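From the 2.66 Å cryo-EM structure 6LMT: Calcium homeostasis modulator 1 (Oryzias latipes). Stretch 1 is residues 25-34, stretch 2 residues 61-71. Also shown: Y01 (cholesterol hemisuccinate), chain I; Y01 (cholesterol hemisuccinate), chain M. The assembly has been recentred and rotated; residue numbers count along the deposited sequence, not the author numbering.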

# COMPACT_ATOMS: atom_id res chain seq x y z
N ILE A 25 -5.33 -21.78 7.52
CA ILE A 25 -4.45 -21.51 6.39
C ILE A 25 -4.78 -22.44 5.23
O ILE A 25 -4.80 -22.00 4.08
N MET A 26 -5.06 -23.71 5.51
CA MET A 26 -5.31 -24.63 4.41
C MET A 26 -6.68 -24.42 3.77
O MET A 26 -6.85 -24.72 2.59
N ALA A 27 -7.65 -23.91 4.52
CA ALA A 27 -8.92 -23.56 3.90
C ALA A 27 -8.78 -22.33 3.02
O ALA A 27 -9.41 -22.23 1.97
N LEU A 28 -7.97 -21.37 3.47
CA LEU A 28 -7.60 -20.24 2.64
C LEU A 28 -6.83 -20.67 1.40
O LEU A 28 -7.06 -20.15 0.31
N ALA A 29 -5.92 -21.63 1.56
CA ALA A 29 -5.13 -22.09 0.43
C ALA A 29 -5.96 -22.93 -0.53
O ALA A 29 -5.67 -22.96 -1.72
N SER A 30 -6.98 -23.62 -0.03
CA SER A 30 -7.84 -24.43 -0.87
C SER A 30 -8.67 -23.57 -1.81
O SER A 30 -8.81 -23.88 -2.99
N ALA A 31 -9.21 -22.47 -1.30
CA ALA A 31 -10.02 -21.61 -2.13
C ALA A 31 -9.19 -20.72 -3.03
O ALA A 31 -9.66 -20.33 -4.10
N GLN A 32 -7.98 -20.37 -2.62
CA GLN A 32 -7.09 -19.62 -3.50
C GLN A 32 -6.55 -20.49 -4.62
O GLN A 32 -6.33 -20.01 -5.73
N MET A 33 -6.36 -21.78 -4.35
CA MET A 33 -5.96 -22.70 -5.40
C MET A 33 -7.08 -22.95 -6.39
O MET A 33 -6.82 -23.24 -7.55
N TYR A 34 -8.33 -22.81 -5.96
CA TYR A 34 -9.43 -22.90 -6.91
C TYR A 34 -9.44 -21.70 -7.84
O TYR A 34 -9.76 -21.84 -9.03
N ILE A 61 -9.53 -35.25 -2.12
CA ILE A 61 -8.72 -36.35 -1.60
C ILE A 61 -7.29 -35.88 -1.35
O ILE A 61 -6.68 -36.23 -0.35
N TRP A 62 -6.77 -35.04 -2.24
CA TRP A 62 -5.42 -34.55 -2.09
C TRP A 62 -5.29 -33.56 -0.94
O TRP A 62 -4.31 -33.59 -0.20
N PHE A 63 -6.27 -32.67 -0.76
CA PHE A 63 -6.26 -31.77 0.39
C PHE A 63 -6.45 -32.51 1.71
O PHE A 63 -5.98 -32.04 2.75
N PHE A 64 -7.11 -33.65 1.68
CA PHE A 64 -7.27 -34.46 2.88
C PHE A 64 -5.96 -35.12 3.28
O PHE A 64 -5.58 -35.12 4.46
N LEU A 65 -5.25 -35.70 2.31
CA LEU A 65 -3.94 -36.30 2.57
C LEU A 65 -2.92 -35.26 2.98
O LEU A 65 -2.03 -35.54 3.78
N LEU A 66 -3.03 -34.07 2.42
CA LEU A 66 -2.12 -32.99 2.77
C LEU A 66 -2.34 -32.52 4.20
O LEU A 66 -1.41 -32.02 4.83
N GLY A 67 -3.54 -32.68 4.73
CA GLY A 67 -3.75 -32.41 6.13
C GLY A 67 -3.09 -33.42 7.04
O GLY A 67 -2.67 -33.09 8.14
N PHE A 68 -3.00 -34.68 6.60
CA PHE A 68 -2.26 -35.68 7.36
C PHE A 68 -0.76 -35.51 7.26
O PHE A 68 -0.04 -35.81 8.21
N VAL A 69 -0.26 -35.06 6.12
CA VAL A 69 1.18 -34.88 5.94
C VAL A 69 1.67 -33.67 6.74
O VAL A 69 2.74 -33.72 7.35
N LEU A 70 0.90 -32.60 6.78
CA LEU A 70 1.32 -31.41 7.49
C LEU A 70 1.11 -31.49 9.00
O LEU A 70 1.65 -30.65 9.72
N ASN A 71 0.35 -32.46 9.49
CA ASN A 71 0.13 -32.59 10.92
C ASN A 71 1.29 -33.36 11.53
O ASN A 71 1.60 -34.47 11.11

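This is a sparse, apolar contact between two roughly antiparallel helices of one chain, held together by two methionines and an aromatic ring, with no hydrogen bond crossing between them. The helix axes come no closer than 11.7 Å, and their directions differ by 149°, so long side chains must span the gap. The nearest backbone pairs are Met-26 with Gly-67 and Ser-30 with Phe-63, and the packing is organised around these two levels.

At the first level Met-26 points toward the second helix in an m, t, p conformation and enters a hole formed by Phe-63, Leu-66, Gly-67 and Leu-70. Methionine suits this place because its unbranched chain can thread between neighbours and its thioether is easily polarised. Its methyl CE lies 3.8 Å from Leu-66 CD2 and 3.9 Å from the backbone O of Phe-63, while SD rests 3.9 Å from Leu-70 CD1. Gly-67 forms one wall with backbone alone, its N 4.2 Å from Met-26 CE. Leu-66 (t, p) and Leu-70 (m, t) both direct their CB atoms toward the first helix.

At the second level Phe-63, with chi1 in m, reaches across until its CZ is 3.6 Å from Ser-30 CA. The small Ser-30 side chain (t) lets the ring come this close: its CB sits over the ring face, 4.1 Å from the centroid of Phe-63 and 17° off the normal, a CH-pi contact. Ser-30 OG is 3.7 Å from Phe-63 CE2, but its hydrogen bonding is satisfied elsewhere in the structure, so it brings no unpaired polar group to the interface. Met-26 CE meets the same ring at its edge.

Met-33, almost fully extended with all three chi angles in t, carries the contact onward. Its SD lies 3.6 Å from Phe-63 CZ, approaching that ring obliquely, and its CE lies 3.6 Å from Trp-62 CZ3. The Trp-62 CB points sideways, yet the t rotamer brings the end of the indole nearer to the first helix.

Cholesterol hemisuccinate extends this apolar surface. The chain I molecule touches both helices, with its CAC 3.6 Å from Met-33 CE and its CAU 3.4 Å from Trp-62 CH2; its CAR lies 3.7 Å from Leu-66 CD1. The chain M molecule packs instead on the first helix, where Ala-27 and Ala-31 point away from the second: its CAU is 3.6 Å from Ala-31 CB, and its CAK is 3.6 Å from Leu-28 CD1.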

# COMPACT_ATOMS: atom_id res chain seq x y z
CB ILE A 25 -2.97 -21.63 6.83
CG1 ILE A 25 -2.63 -20.52 7.81
CG2 ILE A 25 -2.03 -21.56 5.64
CD1 ILE A 25 -2.82 -19.14 7.24
CB MET A 26 -5.17 -26.08 4.85
CG MET A 26 -3.75 -26.50 5.07
SD MET A 26 -3.71 -28.28 5.24
CE MET A 26 -4.17 -28.72 3.58
CB ALA A 27 -9.97 -23.33 4.97
CB LEU A 28 -6.78 -19.27 3.49
CG LEU A 28 -5.97 -18.13 2.90
CD1 LEU A 28 -6.78 -17.11 2.17
CD2 LEU A 28 -5.16 -17.46 3.99
CB ALA A 29 -3.93 -22.89 0.92
CB SER A 30 -8.75 -25.28 0.00
OG SER A 30 -9.62 -26.06 -0.77
CB ALA A 31 -10.92 -20.77 -1.24
CB GLN A 32 -5.97 -19.00 -2.68
CG GLN A 32 -4.98 -18.16 -3.47
CD GLN A 32 -5.62 -16.98 -4.18
OE1 GLN A 32 -6.46 -16.28 -3.61
NE2 GLN A 32 -5.24 -16.77 -5.43
CB MET A 33 -5.47 -23.98 -4.76
CG MET A 33 -4.95 -25.03 -5.68
SD MET A 33 -4.06 -26.17 -4.66
CE MET A 33 -3.81 -27.45 -5.84
CB TYR A 34 -10.77 -23.01 -6.18
CG TYR A 34 -11.88 -23.28 -7.14
CD1 TYR A 34 -12.08 -24.55 -7.64
CD2 TYR A 34 -12.71 -22.27 -7.60
CE1 TYR A 34 -13.06 -24.80 -8.54
CE2 TYR A 34 -13.68 -22.52 -8.50
CZ TYR A 34 -13.86 -23.79 -8.96
OH TYR A 34 -14.84 -24.05 -9.86
CB ILE A 61 -8.77 -37.54 -2.58
CG1 ILE A 61 -10.18 -38.09 -2.67
CG2 ILE A 61 -7.83 -38.63 -2.16
CD1 ILE A 61 -10.36 -39.05 -3.79
CB TRP A 62 -4.94 -33.94 -3.40
CG TRP A 62 -3.62 -33.36 -3.26
CD1 TRP A 62 -2.45 -34.00 -3.10
CD2 TRP A 62 -3.34 -31.99 -3.13
NE1 TRP A 62 -1.44 -33.11 -2.92
CE2 TRP A 62 -1.97 -31.85 -2.94
CE3 TRP A 62 -4.13 -30.84 -3.18
CZ2 TRP A 62 -1.37 -30.63 -2.80
CZ3 TRP A 62 -3.54 -29.65 -3.04
CH2 TRP A 62 -2.19 -29.55 -2.85
CB PHE A 63 -7.35 -30.69 0.27
CG PHE A 63 -6.99 -29.56 -0.64
CD1 PHE A 63 -6.02 -28.66 -0.27
CD2 PHE A 63 -7.68 -29.34 -1.80
CE1 PHE A 63 -5.70 -27.62 -1.09
CE2 PHE A 63 -7.35 -28.32 -2.63
CZ PHE A 63 -6.38 -27.45 -2.27
CB PHE A 64 -8.36 -35.49 2.64
CG PHE A 64 -8.64 -36.37 3.80
CD1 PHE A 64 -9.23 -35.86 4.94
CD2 PHE A 64 -8.36 -37.71 3.75
CE1 PHE A 64 -9.51 -36.66 6.01
CE2 PHE A 64 -8.65 -38.52 4.82
CZ PHE A 64 -9.22 -37.99 5.94
CB LEU A 65 -3.43 -37.03 1.34
CG LEU A 65 -4.06 -38.32 0.89
CD1 LEU A 65 -3.41 -38.68 -0.41
CD2 LEU A 65 -3.78 -39.37 1.93
CB LEU A 66 -2.32 -31.85 1.78
CG LEU A 66 -1.35 -30.69 1.77
CD1 LEU A 66 -0.02 -31.23 1.41
CD2 LEU A 66 -1.81 -29.69 0.77
CB PHE A 68 -2.63 -37.08 6.88
CG PHE A 68 -3.96 -37.54 7.31
CD1 PHE A 68 -4.54 -37.05 8.45
CD2 PHE A 68 -4.66 -38.45 6.56
CE1 PHE A 68 -5.78 -37.48 8.86
CE2 PHE A 68 -5.90 -38.87 6.97
CZ PHE A 68 -6.46 -38.38 8.12
CB VAL A 69 1.50 -34.76 4.44
CG1 VAL A 69 2.92 -34.39 4.20
CG2 VAL A 69 1.22 -36.07 3.77
CB LEU A 70 0.59 -30.18 6.95
CG LEU A 70 0.97 -29.80 5.53
CD1 LEU A 70 0.15 -28.62 5.07
CD2 LEU A 70 2.43 -29.50 5.44
CB ASN A 71 -1.19 -33.31 11.17
CG ASN A 71 -1.82 -32.96 12.51
OD1 ASN A 71 -3.02 -33.08 12.67
ND2 ASN A 71 -1.01 -32.56 13.47
CAA Y01 I . -1.08 -23.07 -12.68
CBA Y01 I . -1.77 -23.13 -11.33
CAB Y01 I . -3.04 -23.94 -11.41
CAN Y01 I . -0.83 -23.69 -10.26
CAJ Y01 I . -1.46 -24.04 -8.93
CAO Y01 I . -0.48 -24.66 -7.97
CBB Y01 I . -0.78 -26.09 -7.48
CAC Y01 I . -1.51 -26.87 -8.57
CBE Y01 I . 0.49 -26.84 -7.05
CAP Y01 I . 1.76 -26.35 -7.78
CAQ Y01 I . 2.95 -26.78 -6.90
CBG Y01 I . 2.30 -27.73 -5.91
CBI Y01 I . 0.99 -26.98 -5.58
CAE Y01 I . 1.20 -25.61 -4.95
CAU Y01 I . 0.19 -27.85 -4.61
CAS Y01 I . 1.03 -28.11 -3.36
CBF Y01 I . 2.25 -28.98 -3.69
CBD Y01 I . 3.13 -28.32 -4.77
CAK Y01 I . 4.08 -29.40 -5.30
CAI Y01 I . 4.67 -30.25 -4.21
CAZ Y01 I . 4.33 -30.16 -2.93
CAV Y01 I . 5.16 -30.84 -1.85
CBH Y01 I . 3.10 -29.39 -2.46
CAD Y01 I . 3.57 -28.15 -1.67
CAT Y01 I . 2.30 -30.33 -1.54
CAR Y01 I . 3.15 -30.88 -0.40
CBC Y01 I . 4.33 -31.66 -0.89
OAW Y01 I . 5.14 -32.10 0.25
CAY Y01 I . 5.45 -31.27 1.26
OAG Y01 I . 5.92 -30.18 1.14
CAM Y01 I . 5.09 -31.88 2.59
CAL Y01 I . 6.19 -32.17 3.59
CAX Y01 I . 6.39 -31.11 4.66
OAH Y01 I . 7.04 -30.09 4.37
OAF Y01 I . 5.89 -31.31 5.78
CAA Y01 M . -16.03 -14.18 -7.18
CBA Y01 M . -14.84 -13.45 -6.59
CAB Y01 M . -15.27 -12.15 -5.92
CAN Y01 M . -14.06 -14.34 -5.63
CAJ Y01 M . -13.40 -15.54 -6.26
CAO Y01 M . -12.50 -16.28 -5.30
CBB Y01 M . -13.21 -17.08 -4.21
CAC Y01 M . -13.80 -18.36 -4.80
CBE Y01 M . -12.30 -17.36 -3.00
CAP Y01 M . -11.01 -16.47 -2.94
CAQ Y01 M . -10.77 -16.13 -1.46
CBG Y01 M . -11.57 -17.21 -0.76
CBI Y01 M . -12.89 -17.25 -1.56
CAE Y01 M . -13.71 -15.96 -1.44
CAU Y01 M . -13.71 -18.46 -1.08
CAS Y01 M . -13.85 -18.52 0.45
CBF Y01 M . -12.50 -18.46 1.18
CBD Y01 M . -11.71 -17.21 0.76
CAK Y01 M . -10.33 -17.21 1.42
CAI Y01 M . -10.34 -17.67 2.84
CAZ Y01 M . -11.37 -18.22 3.46
CAV Y01 M . -11.35 -18.50 4.95
CBH Y01 M . -12.65 -18.60 2.72
CAD Y01 M . -13.79 -17.72 3.27
CAT Y01 M . -12.89 -20.08 3.08
CAR Y01 M . -13.03 -20.30 4.58
CBC Y01 M . -11.78 -19.91 5.32
OAW Y01 M . -12.05 -19.88 6.76
CAY Y01 M . -12.30 -21.00 7.45
OAG Y01 M . -12.21 -22.12 7.02
CAM Y01 M . -12.69 -20.70 8.86
CAL Y01 M . -11.70 -21.16 9.90
CAX Y01 M . -12.10 -20.83 11.33
OAH Y01 M . -12.21 -21.77 12.13
OAF Y01 M . -12.31 -19.64 11.62